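Local atomic coordinates of putative periplasmic protein (Bacteroides vulgatus ATCC 8482, PDB entry 3DUE), a protein that is of unknown function but belongs to a PepSY-like family of bacterial periplasmic proteins with a possible inhibitory role. Residues M32-T37 with S43-F48; G51-F56 with W62-C67; A75-A80 with A92-I97; K115-M118 with V122-I125. One frame throughout, in Å; residues are numbered along the deposited sequence. Where two conformers were deposited one is given.

Contact 1 (M32-T37 with S43-F48)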
loop_
_atom_site.group_PDB
_atom_site.type_symbol
_atom_site.label_atom_id
_atom_site.label_comp_id
_atom_site.label_asym_id
_atom_site.label_seq_id
_atom_site.Cartn_x
_atom_site.Cartn_y
_atom_site.Cartn_z
HETATM N N MSE A 32 3.268 6.679 13.886
HETATM C CA MSE A 32 1.922 6.541 14.426
HETATM C C MSE A 32 1.194 5.405 13.775
HETATM O O MSE A 32 1.456 5.084 12.637
HETATM C CB MSE A 32 1.165 7.845 14.247
HETATM C CG MSE A 32 1.139 8.344 12.844
HETATM SE SE MSE A 32 0.454 10.132 12.718
HETATM C CE MSE A 32 1.895 11.149 13.579
ATOM N N ALA A 33 0.295 4.783 14.537
ATOM C CA ALA A 33 -0.504 3.676 14.063
ATOM C C ALA A 33 -1.882 3.774 14.685
ATOM O O ALA A 33 -2.016 4.175 15.851
ATOM C CB ALA A 33 0.152 2.328 14.410
ATOM N N LYS A 34 -2.883 3.377 13.905
ATOM C CA LYS A 34 -4.264 3.396 14.342
ATOM C C LYS A 34 -5.082 2.292 13.703
ATOM O O LYS A 34 -4.691 1.669 12.707
ATOM C CB LYS A 34 -4.960 4.747 14.005
ATOM C CG LYS A 34 -5.120 4.997 12.506
ATOM C CD LYS A 34 -5.824 6.308 12.168
ATOM C CE LYS A 34 -5.799 6.500 10.618
ATOM N NZ LYS A 34 -6.430 7.785 10.141
HETATM N N MSE A 35 -6.222 2.051 14.327
HETATM C CA MSE A 35 -7.202 1.135 13.796
HETATM C C MSE A 35 -8.411 1.980 13.432
HETATM O O MSE A 35 -8.781 2.860 14.185
HETATM C CB MSE A 35 -7.584 0.077 14.822
HETATM C CG MSE A 35 -8.541 -0.933 14.255
HETATM SE SE MSE A 35 -9.188 -2.149 15.607
HETATM C CE MSE A 35 -9.837 -0.789 16.961
ATOM N N GLU A 36 -8.991 1.706 12.257
ATOM C CA GLU A 36 -10.157 2.413 11.715
ATOM C C GLU A 36 -11.313 1.412 11.546
ATOM O O GLU A 36 -11.083 0.218 11.444
ATOM C CB GLU A 36 -9.844 2.996 10.310
ATOM C CG GLU A 36 -8.950 4.224 10.200
ATOM C CD GLU A 36 -9.622 5.601 10.365
ATOM O OE1 GLU A 36 -10.818 5.699 10.804
ATOM O OE2 GLU A 36 -8.924 6.613 10.046
ATOM N N THR A 37 -12.558 1.914 11.543
ATOM C CA THR A 37 -13.682 1.076 11.275
ATOM C C THR A 37 -14.534 1.716 10.186
ATOM O O THR A 37 -14.627 2.944 10.095
ATOM C CB THR A 37 -14.539 0.869 12.525
ATOM O OG1 THR A 37 -15.136 2.113 12.898
ATOM C CG2 THR A 37 -13.703 0.319 13.662
ATOM N N SER A 43 -9.758 -1.721 9.625
ATOM C CA SER A 43 -8.540 -1.499 8.887
ATOM C C SER A 43 -7.509 -0.900 9.850
ATOM O O SER A 43 -7.857 -0.366 10.904
ATOM C CB SER A 43 -8.742 -0.634 7.663
ATOM O OG SER A 43 -9.226 0.643 8.008
ATOM N N TYR A 44 -6.247 -1.015 9.463
ATOM C CA TYR A 44 -5.134 -0.558 10.267
ATOM C C TYR A 44 -4.277 0.367 9.405
ATOM O O TYR A 44 -4.144 0.101 8.217
ATOM C CB TYR A 44 -4.319 -1.785 10.693
ATOM C CG TYR A 44 -5.111 -2.734 11.542
ATOM C CD1 TYR A 44 -5.184 -2.552 12.920
ATOM C CD2 TYR A 44 -5.796 -3.811 10.976
ATOM C CE1 TYR A 44 -5.914 -3.384 13.685
ATOM C CE2 TYR A 44 -6.520 -4.679 11.748
ATOM C CZ TYR A 44 -6.587 -4.447 13.109
ATOM O OH TYR A 44 -7.278 -5.298 13.934
ATOM N N ASP A 45 -3.776 1.451 9.979
ATOM C CA ASP A 45 -2.915 2.399 9.243
ATOM C C ASP A 45 -1.659 2.642 10.035
ATOM O O ASP A 45 -1.718 2.701 11.265
ATOM C CB ASP A 45 -3.624 3.707 8.945
ATOM C CG ASP A 45 -4.881 3.500 8.074
ATOM O OD1 ASP A 45 -5.937 3.215 8.638
ATOM O OD2 ASP A 45 -4.800 3.643 6.822
ATOM N N VAL A 46 -0.524 2.667 9.329
ATOM C CA VAL A 46 0.788 2.916 9.910
ATOM C C VAL A 46 1.510 3.964 9.067
ATOM O O VAL A 46 1.509 3.868 7.829
ATOM C CB VAL A 46 1.635 1.633 9.958
ATOM C CG1 VAL A 46 3.032 1.930 10.441
ATOM C CG2 VAL A 46 0.974 0.646 10.883
ATOM N N ILE A 47 2.034 5.000 9.720
ATOM C CA ILE A 47 2.845 6.006 9.050
ATOM C C ILE A 47 4.178 5.983 9.718
ATOM O O ILE A 47 4.270 5.968 10.973
ATOM C CB ILE A 47 2.281 7.455 9.063
ATOM C CG1 ILE A 47 0.856 7.480 8.513
ATOM C CG2 ILE A 47 3.210 8.349 8.220
ATOM C CD1 ILE A 47 0.134 8.837 8.606
ATOM N N PHE A 48 5.211 5.946 8.880
ATOM C CA PHE A 48 6.589 5.966 9.345
ATOM C C PHE A 48 7.062 7.406 9.503
ATOM O O PHE A 48 6.419 8.382 9.034
ATOM C CB PHE A 48 7.529 5.200 8.402
ATOM C CG PHE A 48 7.147 3.750 8.193
ATOM C CD1 PHE A 48 7.243 2.825 9.237
ATOM C CD2 PHE A 48 6.739 3.298 6.946
ATOM C CE1 PHE A 48 6.898 1.499 9.054
ATOM C CE2 PHE A 48 6.371 1.982 6.755
ATOM C CZ PHE A 48 6.484 1.062 7.797
#
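Met35 and Tyr44 face each other across an antiparallel beta hairpin, strands 30-38 and 41-48 of the PepSY-like sheet. Both side chains leave the same face and run side by side. Met35, a selenomethionine, is modelled in two conformers; in the one described, with CG anti to the backbone N (chi1 -177°), the chain lies obliquely against the ring, CG 3.6 Å from Tyr44 CE1, and the selenium makes an oblique Met-aromatic contact. Further along this face Ala33 CB touches Val46 CG2. Leu13 and Pro14 pack against Tyr44 from outside the hairpin.

The tightly packed part of the contact is on the other face, among Lys34, Glu36, Ser43 and Asp45, where Glu36 CB comes within 3.3 Å of Ser43 OG. Lys34 is extended beyond CG and passes over Asp45, but its ammonium goes to Glu36 on its own strand in a salt bridge. Asp45 is buried and finds its charged partner in Lys53 of the next strand; Glu36 CG lies 3.5 Å from Asp45 OD1, and the two carboxylate planes are almost perpendicular. The loose, solvent side is the other end of this face: Met32, exposed, meets Ile47 through little more than CG and CB, 4.0 Å apart. Between the two faces runs a ladder of six backbone hydrogen bonds, among them Glu36 N to Ser43 O at 2.7 Å with an N-H...O angle of 174°.

Contact 2 (G51-F56 with W62-C67)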
loop_
_atom_site.group_PDB
_atom_site.type_symbol
_atom_site.label_atom_id
_atom_site.label_comp_id
_atom_site.label_asym_id
_atom_site.label_seq_id
_atom_site.Cartn_x
_atom_site.Cartn_y
_atom_site.Cartn_z
ATOM N N GLY A 51 7.360 9.635 6.492
ATOM C CA GLY A 51 6.112 10.007 5.821
ATOM C C GLY A 51 5.463 8.882 5.028
ATOM O O GLY A 51 4.323 9.042 4.568
ATOM N N ASP A 52 6.183 7.771 4.821
ATOM C CA ASP A 52 5.629 6.621 4.063
ATOM C C ASP A 52 4.534 5.940 4.893
ATOM O O ASP A 52 4.614 5.927 6.114
ATOM C CB ASP A 52 6.735 5.670 3.614
ATOM C CG ASP A 52 7.541 6.239 2.467
ATOM O OD1 ASP A 52 7.090 7.237 1.807
ATOM O OD2 ASP A 52 8.617 5.653 2.202
ATOM N N LYS A 53 3.475 5.487 4.221
ATOM C CA LYS A 53 2.262 5.014 4.887
ATOM C C LYS A 53 1.758 3.703 4.347
ATOM O O LYS A 53 1.784 3.474 3.135
ATOM C CB LYS A 53 1.162 6.103 4.763
ATOM C CG LYS A 53 -0.278 5.623 4.971
ATOM C CD LYS A 53 -1.255 6.744 4.991
ATOM C CE LYS A 53 -2.723 6.273 5.346
ATOM N NZ LYS A 53 -3.211 5.157 4.545
ATOM N N LEU A 54 1.280 2.861 5.267
ATOM C CA LEU A 54 0.698 1.551 4.967
ATOM C C LEU A 54 -0.729 1.526 5.544
ATOM O O LEU A 54 -0.963 2.098 6.622
ATOM C CB LEU A 54 1.487 0.459 5.663
ATOM C CG LEU A 54 2.981 0.466 5.381
ATOM C CD1 LEU A 54 3.650 -0.660 6.083
ATOM C CD2 LEU A 54 3.188 0.402 3.840
ATOM N N GLU A 55 -1.636 0.871 4.825
ATOM C CA GLU A 55 -2.969 0.513 5.300
ATOM C C GLU A 55 -3.120 -1.004 5.073
ATOM O O GLU A 55 -2.721 -1.546 4.037
ATOM C CB GLU A 55 -4.073 1.189 4.512
ATOM C CG GLU A 55 -5.489 0.949 5.039
ATOM C CD GLU A 55 -6.547 1.423 4.074
ATOM O OE1 GLU A 55 -6.488 1.025 2.858
ATOM O OE2 GLU A 55 -7.453 2.170 4.540
ATOM N N PHE A 56 -3.776 -1.654 6.021
ATOM C CA PHE A 56 -4.010 -3.088 6.006
ATOM C C PHE A 56 -5.455 -3.356 6.275
ATOM O O PHE A 56 -6.099 -2.558 6.960
ATOM C CB PHE A 56 -3.237 -3.766 7.128
ATOM C CG PHE A 56 -1.736 -3.551 7.090
ATOM C CD1 PHE A 56 -0.944 -4.382 6.333
ATOM C CD2 PHE A 56 -1.124 -2.539 7.857
ATOM C CE1 PHE A 56 0.399 -4.242 6.306
ATOM C CE2 PHE A 56 0.218 -2.367 7.825
ATOM C CZ PHE A 56 1.005 -3.244 7.064
ATOM N N TRP A 62 -2.129 -6.022 3.194
ATOM C CA TRP A 62 -2.022 -4.640 2.749
ATOM C C TRP A 62 -3.033 -4.307 1.677
ATOM O O TRP A 62 -3.352 -5.164 0.830
ATOM C CB TRP A 62 -0.613 -4.270 2.298
ATOM C CG TRP A 62 -0.125 -4.916 1.088
ATOM C CD1 TRP A 62 0.665 -6.022 1.010
ATOM C CD2 TRP A 62 -0.328 -4.466 -0.265
ATOM N NE1 TRP A 62 0.949 -6.305 -0.308
ATOM C CE2 TRP A 62 0.336 -5.372 -1.108
ATOM C CE3 TRP A 62 -1.049 -3.404 -0.839
ATOM C CZ2 TRP A 62 0.322 -5.254 -2.485
ATOM C CZ3 TRP A 62 -1.055 -3.272 -2.203
ATOM C CH2 TRP A 62 -0.361 -4.194 -3.021
ATOM N N THR A 63 -3.603 -3.115 1.831
ATOM C CA THR A 63 -4.529 -2.469 0.883
ATOM C C THR A 63 -3.938 -1.177 0.309
ATOM O O THR A 63 -4.362 -0.724 -0.741
ATOM C CB THR A 63 -5.898 -2.219 1.530
ATOM O OG1 THR A 63 -5.734 -1.439 2.720
ATOM C CG2 THR A 63 -6.526 -3.537 1.894
ATOM N N GLU A 64 -2.926 -0.619 0.963
ATOM C CA GLU A 64 -2.205 0.551 0.476
ATOM C C GLU A 64 -0.742 0.544 0.925
ATOM O O GLU A 64 -0.430 0.319 2.098
ATOM C CB GLU A 64 -2.884 1.864 0.914
ATOM C CG GLU A 64 -2.212 3.105 0.371
ATOM C CD GLU A 64 -2.892 4.415 0.785
ATOM O OE1 GLU A 64 -4.083 4.407 1.091
ATOM O OE2 GLU A 64 -2.238 5.466 0.785
ATOM N N VAL A 65 0.154 0.804 -0.029
ATOM C CA VAL A 65 1.587 0.971 0.223
ATOM C C VAL A 65 1.909 2.299 -0.468
ATOM O O VAL A 65 2.073 2.366 -1.668
ATOM C CB VAL A 65 2.437 -0.191 -0.295
ATOM C CG1 VAL A 65 3.929 0.049 -0.026
ATOM C CG2 VAL A 65 1.971 -1.469 0.344
ATOM N N ASN A 66 1.919 3.365 0.320
ATOM C CA ASN A 66 2.101 4.722 -0.184
ATOM C C ASN A 66 3.483 5.227 0.198
ATOM O O ASN A 66 3.703 5.785 1.319
ATOM C CB ASN A 66 0.973 5.576 0.384
ATOM C CG ASN A 66 0.944 6.950 -0.122
ATOM O OD1 ASN A 66 1.969 7.520 -0.579
ATOM N ND2 ASN A 66 -0.236 7.552 -0.028
ATOM N N CYS A 67 4.425 4.999 -0.727
ATOM C CA CYS A 67 5.824 5.380 -0.545
ATOM C C CYS A 67 6.192 6.626 -1.347
ATOM O O CYS A 67 7.186 6.658 -2.044
ATOM C CB CYS A 67 6.737 4.171 -0.862
ATOM S SG CYS A 67 6.507 2.875 0.323
HETATM O O HOH W 1 3.046 8.385 2.177
#
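The backbones of Lys53-Phe56 and Glu64-Asn66 run almost exactly antiparallel, their axes at 179° and 4.8 Å apart, in a beta hairpin whose register is broken by a classic beta bulge. Lys53 and Asn66 form a hydrogen-bonded pair, bonded in both directions. At the bulge Thr63 and Glu64 both face Glu55, and their amides reach Glu55 O from the same face of its carbonyl plane, Thr63 N at 2.8 Å and Glu64 N at 3.2 Å. Beyond it the register has slipped by one, pairing Phe56 with Trp62.

The side chains divide between two faces. On the apolar one, Leu54 CD2 lies alongside Val65 CG1, while Phe56 and Trp62 cross at about a right angle with Phe56 CD1 4.1 Å from Trp62 CB. Ala17, Phe20 and Ile21 of helix 15-24 pack against this face. Within its own segment Val65 CG2 sits over one face of the Trp62 indole, offset toward the rim; Arg99 makes a cation-pi contact with the same indole.

The opposite face is polar. Lys53 makes a long salt bridge to Glu64 (Lys53 NZ to Glu64 OE1 3.6 Å) and another salt bridge to Asp45 OD2 of the neighbouring strand. Asn66 ND2 donates to Glu64 OE2 nearly along the C-O axis, which probably limits the rotation of this carboxylate. Glu55, its chain stretched out with CG on the carbonyl side (chi1 -175°), carries its carboxylate to the bulge, where Thr63 OG1 donates from above the carboxylate plane to Glu55 OE1 at 2.6 Å.

Contact 3 (A75-A80 with A92-I97)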
loop_
_atom_site.group_PDB
_atom_site.type_symbol
_atom_site.label_atom_id
_atom_site.label_comp_id
_atom_site.label_asym_id
_atom_site.label_seq_id
_atom_site.Cartn_x
_atom_site.Cartn_y
_atom_site.Cartn_z
ATOM N N ALA A 75 9.535 -5.962 -4.134
ATOM C CA ALA A 75 9.080 -7.282 -3.723
ATOM C C ALA A 75 7.594 -7.271 -3.329
ATOM O O ALA A 75 6.988 -8.333 -3.267
ATOM C CB ALA A 75 9.931 -7.806 -2.598
ATOM N N VAL A 76 7.020 -6.092 -3.070
ATOM C CA VAL A 76 5.613 -5.966 -2.713
ATOM C C VAL A 76 4.656 -6.062 -3.929
ATOM O O VAL A 76 3.473 -6.428 -3.804
ATOM C CB VAL A 76 5.388 -4.625 -1.963
ATOM C CG1 VAL A 76 3.902 -4.235 -1.881
ATOM C CG2 VAL A 76 6.085 -4.681 -0.597
ATOM N N VAL A 77 5.186 -5.754 -5.093
ATOM C CA VAL A 77 4.386 -5.618 -6.310
ATOM C C VAL A 77 4.200 -6.894 -7.096
ATOM O O VAL A 77 5.179 -7.565 -7.451
ATOM C CB VAL A 77 5.013 -4.530 -7.263
ATOM C CG1 VAL A 77 4.161 -4.280 -8.491
ATOM C CG2 VAL A 77 5.176 -3.230 -6.522
ATOM N N PRO A 78 2.943 -7.203 -7.438
ATOM C CA PRO A 78 2.690 -8.393 -8.260
ATOM C C PRO A 78 3.526 -8.364 -9.553
ATOM O O PRO A 78 3.659 -7.322 -10.187
ATOM C CB PRO A 78 1.179 -8.311 -8.542
ATOM C CG PRO A 78 0.636 -7.472 -7.446
ATOM C CD PRO A 78 1.698 -6.473 -7.126
ATOM N N ASP A 79 4.113 -9.496 -9.918
ATOM C CA ASP A 79 4.953 -9.589 -11.113
ATOM C C ASP A 79 4.335 -9.044 -12.392
ATOM O O ASP A 79 5.024 -8.391 -13.175
ATOM C CB ASP A 79 5.404 -11.039 -11.352
ATOM C CG ASP A 79 6.706 -11.371 -10.639
ATOM O OD1 ASP A 79 7.054 -10.737 -9.610
ATOM O OD2 ASP A 79 7.411 -12.271 -11.129
ATOM N N ALA A 80 3.055 -9.336 -12.629
ATOM C CA ALA A 80 2.373 -8.859 -13.841
ATOM C C ALA A 80 2.419 -7.329 -13.956
ATOM O O ALA A 80 2.580 -6.757 -15.042
ATOM C CB ALA A 80 0.919 -9.355 -13.855
ATOM N N ALA A 92 10.500 5.073 -14.751
ATOM C CA ALA A 92 9.674 5.532 -13.653
ATOM C C ALA A 92 9.831 4.590 -12.475
ATOM O O ALA A 92 10.236 3.424 -12.629
ATOM C CB ALA A 92 8.210 5.588 -14.068
ATOM N N LYS A 93 9.584 5.111 -11.289
ATOM C CA LYS A 93 9.514 4.263 -10.125
ATOM C C LYS A 93 8.075 4.356 -9.620
ATOM O O LYS A 93 7.329 5.277 -9.962
ATOM C CB LYS A 93 10.559 4.619 -9.084
ATOM C CG LYS A 93 10.394 5.951 -8.407
ATOM C CD LYS A 93 11.577 6.151 -7.479
ATOM C CE LYS A 93 11.485 7.399 -6.661
ATOM N NZ LYS A 93 12.618 7.455 -5.714
HETATM N N MSE A 94 7.659 3.325 -8.900
HETATM C CA MSE A 94 6.353 3.325 -8.324
HETATM C C MSE A 94 6.339 4.041 -6.978
HETATM O O MSE A 94 7.087 3.679 -6.068
HETATM C CB MSE A 94 5.885 1.908 -8.111
HETATM C CG MSE A 94 4.400 1.859 -7.862
HETATM SE SE MSE A 94 3.869 -0.010 -7.774
HETATM C CE MSE A 94 4.971 -0.770 -9.277
ATOM N N LEU A 95 5.447 5.018 -6.846
ATOM C CA LEU A 95 5.326 5.781 -5.596
ATOM C C LEU A 95 4.227 5.215 -4.702
ATOM O O LEU A 95 4.339 5.247 -3.460
ATOM C CB LEU A 95 5.068 7.271 -5.859
ATOM C CG LEU A 95 6.227 8.003 -6.556
ATOM C CD1 LEU A 95 5.946 9.506 -6.584
ATOM C CD2 LEU A 95 7.561 7.707 -5.842
ATOM N N LYS A 96 3.198 4.654 -5.327
ATOM C CA LYS A 96 2.058 4.161 -4.575
ATOM C C LYS A 96 1.283 3.004 -5.251
ATOM O O LYS A 96 1.134 2.941 -6.455
ATOM C CB LYS A 96 1.133 5.336 -4.300
ATOM C CG LYS A 96 -0.074 5.007 -3.462
ATOM C CD LYS A 96 -0.893 6.275 -3.277
ATOM C CE LYS A 96 -2.287 6.017 -2.733
ATOM N NZ LYS A 96 -3.009 7.383 -2.557
ATOM N N ILE A 97 0.829 2.059 -4.446
ATOM C CA ILE A 97 -0.024 0.989 -4.934
ATOM C C ILE A 97 -1.132 0.801 -3.902
ATOM O O ILE A 97 -0.877 0.917 -2.700
ATOM C CB ILE A 97 0.768 -0.290 -5.243
ATOM C CG1 ILE A 97 -0.148 -1.348 -5.871
ATOM C CG2 ILE A 97 1.536 -0.810 -3.995
ATOM C CD1 ILE A 97 0.592 -2.534 -6.372
#
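Met94, a selenomethionine and the first residue of strand 94-99, points its side chain at Val77 in the link between a short 3-10 turn and helix 79-88, and the two residues meet tip to tip. The chain can be followed outward from the strand. CB and CG only span the distance: a chi1 of -165° turns the chain away from its own backbone amide, and with the next torsion also extended they carry the selenium toward Val77. The selenium is the first atom to touch, lying 3.7 Å from Val77 CG2. At the third torsion (chi3 -41°) the chain bends, and the terminal methyl CE settles against both branches of the valine, 3.7 Å from Val77 CG1 and the same distance from Val77 CG2. The valine thus offers a fork of two methyls to the end of the longer chain.

A second, lighter touch lies beside this one. Ile97 extends from the strand until its CD1 is 4.2 Å from Pro78 CD, on the ring of the residue that occupies the N-cap position of the helix. No hydrogen bond crosses between the segments, so apolar packing alone joins them.

Around the pair, Val106 of strand 103-108 packs against both Met94 and Ile97, Tyr104 of that strand touches Pro78, and Val65 of strand 62-66 flanks Ile97. The contact therefore sets the approach to helix 79-88 against one face of the sheet.

Contact 4 (K115-M118 with V122-I125)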
loop_
_atom_site.group_PDB
_atom_site.type_symbol
_atom_site.label_atom_id
_atom_site.label_comp_id
_atom_site.label_asym_id
_atom_site.label_seq_id
_atom_site.Cartn_x
_atom_site.Cartn_y
_atom_site.Cartn_z
ATOM N N LYS A 115 -4.831 1.491 -13.495
ATOM C CA LYS A 115 -5.743 0.604 -12.818
ATOM C C LYS A 115 -5.732 -0.764 -13.497
ATOM O O LYS A 115 -5.949 -0.874 -14.708
ATOM C CB LYS A 115 -7.164 1.154 -12.884
ATOM C CG LYS A 115 -8.171 0.365 -12.053
ATOM C CD LYS A 115 -9.603 0.886 -12.331
ATOM C CE LYS A 115 -10.639 0.302 -11.359
ATOM N NZ LYS A 115 -12.061 0.664 -11.775
ATOM N N PHE A 116 -5.530 -1.803 -12.705
ATOM C CA PHE A 116 -5.539 -3.175 -13.189
ATOM C C PHE A 116 -6.626 -3.914 -12.420
ATOM O O PHE A 116 -6.786 -3.656 -11.219
ATOM C CB PHE A 116 -4.250 -3.895 -12.801
ATOM C CG PHE A 116 -2.976 -3.308 -13.345
ATOM C CD1 PHE A 116 -2.270 -2.303 -12.640
ATOM C CD2 PHE A 116 -2.409 -3.825 -14.486
ATOM C CE1 PHE A 116 -1.057 -1.815 -13.131
ATOM C CE2 PHE A 116 -1.182 -3.325 -14.982
ATOM C CZ PHE A 116 -0.519 -2.325 -14.301
ATOM N N ASP A 117 -7.325 -4.855 -13.061
ATOM C CA ASP A 117 -8.266 -5.726 -12.322
ATOM C C ASP A 117 -7.426 -6.854 -11.719
ATOM O O ASP A 117 -6.214 -6.871 -11.879
ATOM C CB ASP A 117 -9.431 -6.237 -13.185
ATOM C CG ASP A 117 -8.996 -7.132 -14.326
ATOM O OD1 ASP A 117 -7.846 -7.628 -14.291
ATOM O OD2 ASP A 117 -9.820 -7.369 -15.249
HETATM N N MSE A 118 -8.066 -7.821 -11.059
HETATM C CA MSE A 118 -7.315 -8.896 -10.361
HETATM C C MSE A 118 -6.563 -9.840 -11.290
HETATM O O MSE A 118 -5.647 -10.573 -10.872
HETATM C CB MSE A 118 -8.257 -9.696 -9.462
HETATM C CG MSE A 118 -8.734 -8.963 -8.216
HETATM SE SE MSE A 118 -7.280 -8.604 -7.003
HETATM C CE MSE A 118 -7.142 -6.691 -7.094
ATOM N N VAL A 122 -5.442 -4.067 -17.888
ATOM C CA VAL A 122 -5.404 -2.631 -17.655
ATOM C C VAL A 122 -6.808 -2.074 -17.931
ATOM O O VAL A 122 -7.367 -2.262 -19.006
ATOM C CB VAL A 122 -4.314 -1.968 -18.520
ATOM C CG1 VAL A 122 -4.396 -0.429 -18.452
ATOM C CG2 VAL A 122 -2.931 -2.459 -18.026
ATOM N N ILE A 123 -7.405 -1.463 -16.914
ATOM C CA ILE A 123 -8.749 -0.901 -17.021
ATOM C C ILE A 123 -8.730 0.582 -17.390
ATOM O O ILE A 123 -9.508 1.028 -18.225
ATOM C CB ILE A 123 -9.526 -1.080 -15.708
ATOM C CG1 ILE A 123 -9.536 -2.547 -15.291
ATOM C CG2 ILE A 123 -10.952 -0.581 -15.858
ATOM C CD1 ILE A 123 -10.093 -3.486 -16.343
ATOM N N ASP A 124 -7.847 1.349 -16.782
ATOM C CA ASP A 124 -7.760 2.786 -17.044
ATOM C C ASP A 124 -6.324 3.212 -16.900
ATOM O O ASP A 124 -5.586 2.629 -16.111
ATOM C CB ASP A 124 -8.608 3.577 -16.045
ATOM C CG ASP A 124 -10.092 3.621 -16.410
ATOM O OD1 ASP A 124 -10.438 3.846 -17.610
ATOM O OD2 ASP A 124 -10.913 3.479 -15.460
ATOM N N ILE A 125 -5.928 4.210 -17.683
ATOM C CA ILE A 125 -4.591 4.780 -17.620
ATOM C C ILE A 125 -4.817 6.292 -17.672
ATOM O O ILE A 125 -5.476 6.780 -18.598
ATOM C CB ILE A 125 -3.726 4.300 -18.774
ATOM C CG1 ILE A 125 -3.568 2.790 -18.710
ATOM C CG2 ILE A 125 -2.355 4.953 -18.722
#
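Phe116 and Val122 lie side by side and point the same way, with Val122 CG2 placed obliquely against the phenyl ring, 3.6 Å from Phe116 CE2. The phenylalanine brings its ring there by setting CG anti to the carbonyl carbon (chi1 -61°). Quite different is the meeting of Lys115 with Ile123: the lysine, fully extended, passes obliquely over the isoleucine, and its aliphatic CD rests 3.9 Å from Ile123 CB. Ile123 also turns its CD1 across Asp117 at about a right angle, 4.0 Å from Asp117 OD2; the Asp117 carboxylate is engaged by the backbone amides of Gln119 and Asn121 in the turn.

The meeting of Lys115 with Ile123 goes with a classic beta bulge, in which Ile123 and Asp124 both face Lys115. Two backbone bonds hold it, Lys115 N to Asp124 O at 3.0 Å and Ile123 N to Lys115 O at 2.7 Å.

The hairpin forms the C-terminal margin of the sheet, strand 122-126 being outermost within the chain. Helix 79-88 lies against its apolar face, where Ile81 touches Phe116 and Tyr84 touches Val122, while strand 103-108 continues the sheet beyond strand 113-117.

How the contacts relate
The example illustrates a fold whose contacts follow one another along the sequence: the four lie in series, and none nests within or crosses another. From the N terminus, contact 1 closes the hairpin of strands 30-38 and 41-48, and contact 2 closes the next. They touch directly, since strands 41-48 and 53-56 are neighbours in the sheet. Contact 3 spans a longer loop containing helix 79-88, bringing the link that leads into the helix against strand 94-99, which itself pairs with strand 62-66 of contact 2. Contact 4 closes the last hairpin, about 27 Å from contact 1 between centres. One antiparallel sheet, its strands in sequence order, is reached by all four contacts.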